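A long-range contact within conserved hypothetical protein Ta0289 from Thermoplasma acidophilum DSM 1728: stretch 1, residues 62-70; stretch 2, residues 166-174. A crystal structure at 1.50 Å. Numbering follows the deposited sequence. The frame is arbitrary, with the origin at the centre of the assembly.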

# COMPACT_ATOMS: atom_id res chain seq x y z
N ILE B 62 -6.24 4.04 0.51
CA ILE B 62 -6.89 3.13 1.47
C ILE B 62 -7.55 3.90 2.62
O ILE B 62 -8.66 3.57 3.05
N LYS B 63 -6.87 4.93 3.11
CA LYS B 63 -7.37 5.72 4.23
C LYS B 63 -8.37 6.81 3.89
O LYS B 63 -9.30 7.07 4.65
N ARG B 64 -8.19 7.45 2.74
CA ARG B 64 -9.06 8.56 2.38
C ARG B 64 -10.00 8.38 1.20
O ARG B 64 -10.94 9.15 1.04
N PHE B 65 -9.75 7.38 0.36
CA PHE B 65 -10.65 7.15 -0.76
C PHE B 65 -11.67 6.05 -0.48
O PHE B 65 -12.87 6.28 -0.58
N ILE B 66 -11.20 4.86 -0.15
CA ILE B 66 -12.11 3.75 0.10
C ILE B 66 -13.25 4.09 1.08
O ILE B 66 -14.40 3.77 0.81
N PRO B 67 -12.94 4.76 2.21
CA PRO B 67 -14.00 5.10 3.17
C PRO B 67 -15.13 6.00 2.66
O PRO B 67 -16.18 6.09 3.28
N ARG B 68 -14.91 6.67 1.53
CA ARG B 68 -15.95 7.53 0.95
C ARG B 68 -17.00 6.69 0.23
O ARG B 68 -18.11 7.15 -0.05
N ASN B 69 -16.64 5.44 -0.07
CA ASN B 69 -17.53 4.51 -0.75
C ASN B 69 -18.12 5.08 -2.04
O ASN B 69 -19.34 5.16 -2.21
N LYS B 70 -17.24 5.47 -2.96
CA LYS B 70 -17.63 6.02 -4.25
C LYS B 70 -16.81 5.31 -5.31
O LYS B 70 -15.77 4.72 -5.00
N GLU B 166 -23.81 7.12 9.46
CA GLU B 166 -24.17 5.85 10.10
C GLU B 166 -23.61 4.59 9.45
O GLU B 166 -23.55 3.53 10.08
N LYS B 167 -23.20 4.71 8.18
CA LYS B 167 -22.65 3.58 7.45
C LYS B 167 -21.14 3.49 7.62
O LYS B 167 -20.50 2.57 7.11
N GLY B 168 -20.57 4.46 8.33
CA GLY B 168 -19.13 4.48 8.51
C GLY B 168 -18.46 5.13 7.31
O GLY B 168 -17.23 5.12 7.19
N GLU B 169 -19.25 5.69 6.41
CA GLU B 169 -18.70 6.35 5.23
C GLU B 169 -18.18 7.72 5.61
O GLU B 169 -18.76 8.40 6.45
N ILE B 170 -17.07 8.13 4.99
CA ILE B 170 -16.54 9.46 5.24
C ILE B 170 -17.36 10.36 4.32
O ILE B 170 -17.27 10.26 3.10
N LYS B 171 -18.19 11.22 4.91
CA LYS B 171 -19.01 12.12 4.12
C LYS B 171 -18.17 13.26 3.56
O LYS B 171 -18.26 13.59 2.38
N VAL B 172 -17.35 13.85 4.42
CA VAL B 172 -16.46 14.93 4.04
C VAL B 172 -15.34 14.97 5.05
O VAL B 172 -15.38 14.26 6.06
N PHE B 173 -14.32 15.77 4.76
CA PHE B 173 -13.23 16.00 5.69
C PHE B 173 -13.49 17.47 5.97
O PHE B 173 -13.65 18.27 5.05
N ARG B 174 -13.57 17.80 7.25
CA ARG B 174 -13.87 19.16 7.68
C ARG B 174 -12.70 19.82 8.38
O ARG B 174 -12.04 19.21 9.21

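The contact buries 502 Å² in total and is anchored by one backbone hydrogen bond: Ile 170 N donates to Pro 67 O at 2.8 Å, with an N-H...O angle of 163°. The same carbonyl oxygen also receives a CA-H...O contact, Glu 169 CA to Pro 67 O, at 3.2 Å with an angle of 135° at the hydrogen. The stretches are closest in register nearby, where the CA atoms of Arg 68 and Ile 170 are 4.7 Å apart.

One apolar side-chain contact accompanies this anchor. Ile 170 (chi1 m, chi2 t) leaves its backbone sideways, yet its extended chain brings CD1 to 3.5 Å from Pro 67 CB; the same CD1 lies 4.0 Å from Lys 63 O.

Asn 69 points toward stretch 2. Its chi1 of -169° (t) accompanies a nearly linear hydrogen bond, Asn 69 ND2 to Glu 169 OE2, 2.9 Å at 174°. Glu 169 (chi1 m, chi2 t) starts sideways, but its end reaches across. OE2 has further partners: Lys 167 NZ forms a salt bridge with Glu 169 OE2 at 3.2 Å, whose hydrogen bond is weak, and water 3 donates to Glu 169 OE2 at 3.2 Å. That water also donates to Asn 69 O at 2.9 Å and accepts from Lys 70 NZ at 3.1 Å, so it joins the two stretches. Asn 69 OD1 is satisfied elsewhere in the structure.

Phe 173 (chi1 -90°, m) points toward stretch 1 and meets two arginines differently. Arg 64 lies over one face of the ring: its CZ is 3.5 Å from the centroid, 17° off the ring normal, a cation-pi geometry, and Arg 64 NH1 comes to 3.0 Å from Phe 173 CE1. Arg 68 instead places NH2 at the ring edge, with Arg 68 NH2 3.8 Å from Phe 173 CD1. The CA-to-CB bond of Arg 68 is directed away overall, but the m, t, t run of chi1 to chi3 carries the guanidinium along the strand.

Water supplies the polar link there. Arg 68 NH1 is 3.6 Å from Lys 171 O, and water 2 connects them, accepting from Arg 68 NH1 at 2.6 Å and donating to Lys 171 O at 2.9 Å. Arg 68 NH2 is satisfied elsewhere in the structure. Water 1 donates to both Arg 68 O and Ile 170 O, each at 2.7 Å, thereby serving two backbone acceptors. At the exposed margin, water 4 accepts from Lys 70 NZ at 2.8 Å and Lys 171 NZ at 2.9 Å, giving these two cationic ends a shared acceptor.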

# COMPACT_ATOMS: atom_id res chain seq x y z
CB ILE B 62 -5.86 2.13 2.07
CG1 ILE B 62 -5.28 1.24 0.96
CG2 ILE B 62 -6.52 1.29 3.15
CD1 ILE B 62 -6.30 0.42 0.20
CB LYS B 63 -6.20 6.37 4.98
CG LYS B 63 -5.27 5.42 5.73
CD LYS B 63 -5.88 4.94 7.04
CE LYS B 63 -6.10 6.08 8.02
NZ LYS B 63 -6.60 5.60 9.34
CB ARG B 64 -8.20 9.81 2.21
CG ARG B 64 -7.29 10.03 3.41
CD ARG B 64 -6.32 11.16 3.20
NE ARG B 64 -6.56 12.25 4.15
CZ ARG B 64 -7.64 13.02 4.15
NH1 ARG B 64 -8.60 12.83 3.24
NH2 ARG B 64 -7.77 13.98 5.04
CB PHE B 65 -9.90 6.77 -2.04
CG PHE B 65 -10.80 6.20 -3.10
CD1 PHE B 65 -11.71 7.01 -3.77
CD2 PHE B 65 -10.80 4.84 -3.36
CE1 PHE B 65 -12.60 6.48 -4.70
CE2 PHE B 65 -11.69 4.29 -4.28
CZ PHE B 65 -12.59 5.11 -4.95
CB ILE B 66 -11.36 2.50 0.60
CG1 ILE B 66 -10.32 2.05 -0.44
CG2 ILE B 66 -12.34 1.36 0.86
CD1 ILE B 66 -10.89 1.57 -1.76
CB PRO B 67 -13.23 5.73 4.33
CG PRO B 67 -11.90 5.01 4.27
CD PRO B 67 -11.61 5.05 2.79
CB ARG B 68 -15.34 8.53 -0.04
CG ARG B 68 -14.66 9.73 0.60
CD ARG B 68 -14.04 10.63 -0.47
NE ARG B 68 -13.46 11.85 0.09
CZ ARG B 68 -14.16 12.93 0.42
NH1 ARG B 68 -15.48 12.96 0.25
NH2 ARG B 68 -13.54 13.99 0.92
CB ASN B 69 -18.65 4.08 0.20
CG ASN B 69 -19.46 2.92 -0.34
OD1 ASN B 69 -18.96 2.10 -1.10
ND2 ASN B 69 -20.72 2.84 0.06
CB LYS B 70 -17.31 7.52 -4.33
CG LYS B 70 -17.90 8.38 -3.23
CD LYS B 70 -19.40 8.48 -3.36
CE LYS B 70 -19.98 9.31 -2.24
NZ LYS B 70 -21.46 9.39 -2.36
CB GLU B 166 -25.69 5.73 10.21
CG GLU B 166 -26.43 5.66 8.88
CD GLU B 166 -27.94 5.77 9.07
OE1 GLU B 166 -28.49 5.03 9.92
OE2 GLU B 166 -28.57 6.58 8.35
CB LYS B 167 -22.98 3.71 5.96
CG LYS B 167 -24.47 3.74 5.65
CD LYS B 167 -24.75 3.96 4.17
CE LYS B 167 -24.40 2.75 3.32
NZ LYS B 167 -22.95 2.43 3.34
CB GLU B 169 -19.77 6.55 4.15
CG GLU B 169 -20.51 5.31 3.69
CD GLU B 169 -21.65 5.66 2.74
OE1 GLU B 169 -22.40 6.61 3.03
OE2 GLU B 169 -21.80 4.98 1.70
CB ILE B 170 -15.05 9.58 4.86
CG1 ILE B 170 -14.19 8.84 5.88
CG2 ILE B 170 -14.64 11.05 4.79
CD1 ILE B 170 -12.70 8.95 5.62
CB LYS B 171 -20.15 12.69 4.97
CG LYS B 171 -21.49 12.04 4.69
CD LYS B 171 -21.83 12.18 3.21
CE LYS B 171 -23.18 11.59 2.89
NZ LYS B 171 -23.40 11.56 1.43
CB VAL B 172 -17.15 16.34 4.12
CG1 VAL B 172 -18.38 16.40 3.23
CG2 VAL B 172 -17.51 16.66 5.56
CB PHE B 173 -11.86 15.79 5.05
CG PHE B 173 -11.36 14.38 5.16
CD1 PHE B 173 -11.69 13.42 4.20
CD2 PHE B 173 -10.60 13.98 6.26
CE1 PHE B 173 -11.29 12.10 4.33
CE2 PHE B 173 -10.19 12.65 6.40
CZ PHE B 173 -10.54 11.71 5.43
CB ARG B 174 -15.09 19.12 8.61
CG ARG B 174 -15.51 20.45 9.22
CD ARG B 174 -16.69 20.21 10.15
NE ARG B 174 -17.77 19.52 9.46
CZ ARG B 174 -18.69 18.75 10.04
NH1 ARG B 174 -18.66 18.56 11.36
NH2 ARG B 174 -19.63 18.17 9.31
O HOH W 1 -18.88 9.46 1.11
O HOH W 2 -17.40 14.71 -0.16
O HOH W 3 -21.64 6.57 -1.08
O HOH W 4 -21.70 11.73 -0.89